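Local coordinates for Alr4995 protein (PDB 6LRG) that binds ornithine and NAD+, and probably hydrolyses arginine to ornithine, which a second domain may convert to proline, at the interface of chains A and B. Numbering follows the deposited sequence. Chains: chain A/B, Alr4995 protein.

Contact 1: the interface of chains A and B. Residues chain A 165, 184, 210; chain B 475, 690, 694.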
loop_
_atom_site.group_PDB
_atom_site.type_symbol
_atom_site.label_atom_id
_atom_site.label_comp_id
_atom_site.label_asym_id
_atom_site.label_seq_id
_atom_site.Cartn_x
_atom_site.Cartn_y
_atom_site.Cartn_z
ATOM N N ARG A 165 10.669 -18.457 -25.662
ATOM C CA ARG A 165 12.036 -18.865 -25.963
ATOM C C ARG A 165 12.045 -20.262 -26.579
ATOM O O ARG A 165 12.934 -20.602 -27.378
ATOM C CB ARG A 165 12.892 -18.826 -24.697
ATOM C CG ARG A 165 12.893 -17.453 -24.004
ATOM C CD ARG A 165 13.669 -17.533 -22.727
ATOM N NE ARG A 165 13.107 -18.530 -21.835
ATOM C CZ ARG A 165 13.718 -18.958 -20.746
ATOM N NH1 ARG A 165 14.915 -18.472 -20.453
ATOM N NH2 ARG A 165 13.146 -19.873 -19.970
ATOM N N TYR A 184 11.875 -30.370 -21.231
ATOM C CA TYR A 184 11.886 -29.263 -20.284
ATOM C C TYR A 184 10.467 -28.940 -19.842
ATOM O O TYR A 184 9.696 -28.388 -20.609
ATOM C CB TYR A 184 12.533 -28.033 -20.918
ATOM C CG TYR A 184 12.643 -26.860 -19.981
ATOM C CD1 TYR A 184 13.090 -27.029 -18.676
ATOM C CD2 TYR A 184 12.298 -25.587 -20.396
ATOM C CE1 TYR A 184 13.194 -25.948 -17.811
ATOM C CE2 TYR A 184 12.414 -24.494 -19.541
ATOM C CZ TYR A 184 12.853 -24.687 -18.255
ATOM O OH TYR A 184 12.957 -23.612 -17.407
ATOM N N GLU A 210 16.741 -25.420 -16.352
ATOM C CA GLU A 210 16.852 -24.191 -17.143
ATOM C C GLU A 210 18.248 -23.941 -17.757
ATOM O O GLU A 210 18.354 -23.561 -18.918
ATOM C CB GLU A 210 16.448 -22.991 -16.275
ATOM C CG GLU A 210 16.830 -21.606 -16.826
ATOM C CD GLU A 210 15.674 -20.913 -17.559
ATOM O OE1 GLU A 210 14.573 -21.512 -17.631
ATOM O OE2 GLU A 210 15.855 -19.769 -18.065
ATOM N N GLU B 475 14.021 -15.051 -14.242
ATOM C CA GLU B 475 14.495 -15.987 -15.260
ATOM C C GLU B 475 14.631 -15.324 -16.619
ATOM O O GLU B 475 15.640 -15.463 -17.294
ATOM C CB GLU B 475 13.543 -17.176 -15.386
ATOM C CG GLU B 475 13.840 -18.336 -14.450
ATOM C CD GLU B 475 13.146 -19.626 -14.894
ATOM O OE1 GLU B 475 12.256 -19.544 -15.776
ATOM O OE2 GLU B 475 13.501 -20.717 -14.379
ATOM N N GLN B 690 20.535 -16.028 -10.233
ATOM C CA GLN B 690 20.085 -16.649 -11.477
ATOM C C GLN B 690 21.169 -16.642 -12.562
ATOM O O GLN B 690 21.356 -17.628 -13.288
ATOM C CB GLN B 690 18.838 -15.945 -11.995
ATOM C CG GLN B 690 18.293 -16.578 -13.250
ATOM C CD GLN B 690 17.678 -17.936 -13.002
ATOM O OE1 GLN B 690 17.413 -18.315 -11.863
ATOM N NE2 GLN B 690 17.449 -18.677 -14.072
ATOM N N LEU B 694 23.237 -19.908 -14.775
ATOM C CA LEU B 694 23.391 -20.047 -16.218
ATOM C C LEU B 694 24.847 -20.330 -16.579
ATOM O O LEU B 694 25.141 -20.831 -17.661
ATOM C CB LEU B 694 22.888 -18.798 -16.943
ATOM C CG LEU B 694 21.379 -18.507 -16.873
ATOM C CD1 LEU B 694 21.028 -17.226 -17.615
ATOM C CD2 LEU B 694 20.545 -19.647 -17.412
HETATM O O HOH W 1 17.176 -17.616 -16.494
#
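A:Glu210 and B:Glu475 meet across the boundary as two carboxylates, the side chains crossing obliquely with their planes 30° apart. The approach is near but not a bond: A:Glu210 OE1 lies 3.5 Å from B:Glu475 OE2. Two like groups so close would probably repel each other unless their charge were offset or one of them carried a proton, which the structure does not show.

Chain A's own side probably supplies part of that offset. Guanidinium nitrogens NH1 and NH2 of A:Arg165 grip A:Glu210 end-on, one to each carboxylate oxygen, with the carboxylate at the edge of the guanidinium and on the syn side of both oxygens. A:Arg165 NH1 forms a salt bridge with A:Glu210 OE2 at 2.9 Å. A:Arg165 NH2 bonds to A:Glu210 OE1 at 3.2 Å. Arginine suits this place because its flat fork matches both oxygens at once. A:Arg165 NH2 also lies 4.3 Å from B:Glu475 OE1, not in contact, but near enough that its charge may soften the meeting of the acids. The phenol OH of A:Tyr184 donates to A:Glu210 OE1 at 2.7 Å, almost in line with the C-O bond. Two donors thus hold OE1 and limit rotation of the carboxylate. CG of A:Glu210 stands anti to the backbone N (chi1 166°), and a bend at chi2 (98°) turns the acid towards them.

Water 1 makes a polar link across the boundary. It joins A:Glu210 OE2, the backbone carbonyl O of B:Glu475 at 2.8 Å, and the side-chain amide NE2 of B:Gln690, which points its N-H at the water over 2.7 Å. Glutamine is apt here, offering a neutral donor to a water that also faces an acid. Apolar contact is slight: B:Leu694 CD2 comes within 4.2 Å of A:Glu210 CG.

The patch therefore seats the start of helix 210-213 of one chain against helices 467-487 and 680-695 of the other, probably helping to align the two subunits.

Contact 2: the interface of chains A and B. Residues chain A 503, 506, 533; chain B 467-468.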
loop_
_atom_site.group_PDB
_atom_site.type_symbol
_atom_site.label_atom_id
_atom_site.label_comp_id
_atom_site.label_asym_id
_atom_site.label_seq_id
_atom_site.Cartn_x
_atom_site.Cartn_y
_atom_site.Cartn_z
ATOM N N GLY A 503 2.614 -19.238 -4.955
ATOM C CA GLY A 503 3.596 -20.218 -5.401
ATOM C C GLY A 503 4.450 -20.856 -4.308
ATOM O O GLY A 503 5.490 -21.450 -4.604
ATOM N N GLU A 506 5.172 -25.740 -2.354
ATOM C CA GLU A 506 6.170 -26.810 -2.342
ATOM C C GLU A 506 7.283 -26.519 -1.320
ATOM O O GLU A 506 7.931 -27.428 -0.803
ATOM C CB GLU A 506 6.752 -27.026 -3.735
ATOM C CG GLU A 506 7.722 -25.962 -4.172
ATOM C CD GLU A 506 7.426 -25.443 -5.581
ATOM O OE1 GLU A 506 6.444 -25.916 -6.212
ATOM O OE2 GLU A 506 8.179 -24.554 -6.051
ATOM N N GLN A 533 -3.523 -27.654 -6.623
ATOM C CA GLN A 533 -2.229 -27.423 -7.268
ATOM C C GLN A 533 -1.512 -28.739 -7.560
ATOM O O GLN A 533 -0.856 -28.871 -8.573
ATOM C CB GLN A 533 -1.328 -26.531 -6.414
ATOM C CG GLN A 533 0.062 -26.285 -7.027
ATOM C CD GLN A 533 1.112 -25.911 -5.980
ATOM O OE1 GLN A 533 0.799 -25.324 -4.933
ATOM N NE2 GLN A 533 2.362 -26.269 -6.252
ATOM N N GLU B 467 5.230 -14.840 -5.860
ATOM C CA GLU B 467 6.501 -15.533 -5.906
ATOM C C GLU B 467 6.746 -16.082 -7.288
ATOM O O GLU B 467 7.852 -15.957 -7.814
ATOM C CB GLU B 467 6.575 -16.681 -4.893
ATOM C CG GLU B 467 7.916 -17.413 -4.980
ATOM C CD GLU B 467 7.934 -18.760 -4.279
ATOM O OE1 GLU B 467 8.937 -19.491 -4.455
ATOM O OE2 GLU B 467 6.954 -19.101 -3.564
ATOM N N ARG B 468 5.727 -16.704 -7.871
ATOM C CA ARG B 468 5.904 -17.332 -9.178
ATOM C C ARG B 468 6.184 -16.284 -10.263
ATOM O O ARG B 468 7.035 -16.483 -11.125
ATOM C CB ARG B 468 4.687 -18.192 -9.542
ATOM C CG ARG B 468 5.076 -19.377 -10.453
ATOM C CD ARG B 468 6.048 -20.338 -9.733
ATOM N NE ARG B 468 5.390 -21.471 -9.074
ATOM C CZ ARG B 468 5.912 -22.168 -8.063
ATOM N NH1 ARG B 468 7.100 -21.831 -7.546
ATOM N NH2 ARG B 468 5.230 -23.189 -7.545
#
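B:Arg468 reaches A:Glu506 through a doubly bent chain: CG points away from the backbone N (chi1 -151°), and turns at chi2 and chi3 swing the guanidinium over to chain A. A:Glu506 answers from the opposite direction, its CG lodged between backbone N and carbonyl carbon (chi1 75°).

The two flat groups lie 18° apart and meet end-on, forming a paired salt bridge. Guanidinium NH2 bonds to carboxylate OE1 and NH1 to OE2, each nitrogen to its own oxygen. Both bonds are long: B:Arg468 NH2 lies 3.3 Å from A:Glu506 OE1, and B:Arg468 NH1 is as far from A:Glu506 OE2. The nitrogens approach from above the carboxylate plane, so the fit is less direct than a coplanar fork would give, and the attraction is probably as much electrostatic as directional. Arginine suits the post because it brings two donors and a positive charge on a long arm.

A:Gly503 packs against one face of the guanidinium: A:Gly503 CA lies over the centre of that face, 4.0 Å from B:Arg468 CZ. Having no side chain, glycine lets the flat cation lie against the backbone, and it easily tolerates the positive phi found here. The carbonyl O of A:Gly503 also stands near both terminal nitrogens, 3.4 Å from B:Arg468 NH1. The same A:Gly503 O sits 3.0 Å from B:Glu467 OE2; as both would normally accept, that pairing is doubtful.

Were B:Arg468 shortened to an alanine, the carboxylate of A:Glu506 would probably be left without its cross-chain mate, and A:Gly503 would lose the flat group lying against it.

The patch ties the start of helix 467-487 of chain B to the loop at A:Gly503 and the start of helix 505-513 of chain A, and probably helps to hold the two subunits together, on chain A through its Rossmann-fold region.

The centres of contact 1 and contact 2 lie about 17 Å apart, and helix 467-487 of chain B joins them: its first turn supplies contact 2, and a residue two turns further on supplies contact 1. On chain A the partners are far apart in sequence, from the region that is probably the arginine-hydrolysing one in contact 1 and the Rossmann region in contact 2. One helix thus touches both parts of the neighbouring subunit, which may help to fix their relative placement. Two-fold symmetry repeats both patches with the chains exchanged, consistent with a paired unit within the four-copy assembly.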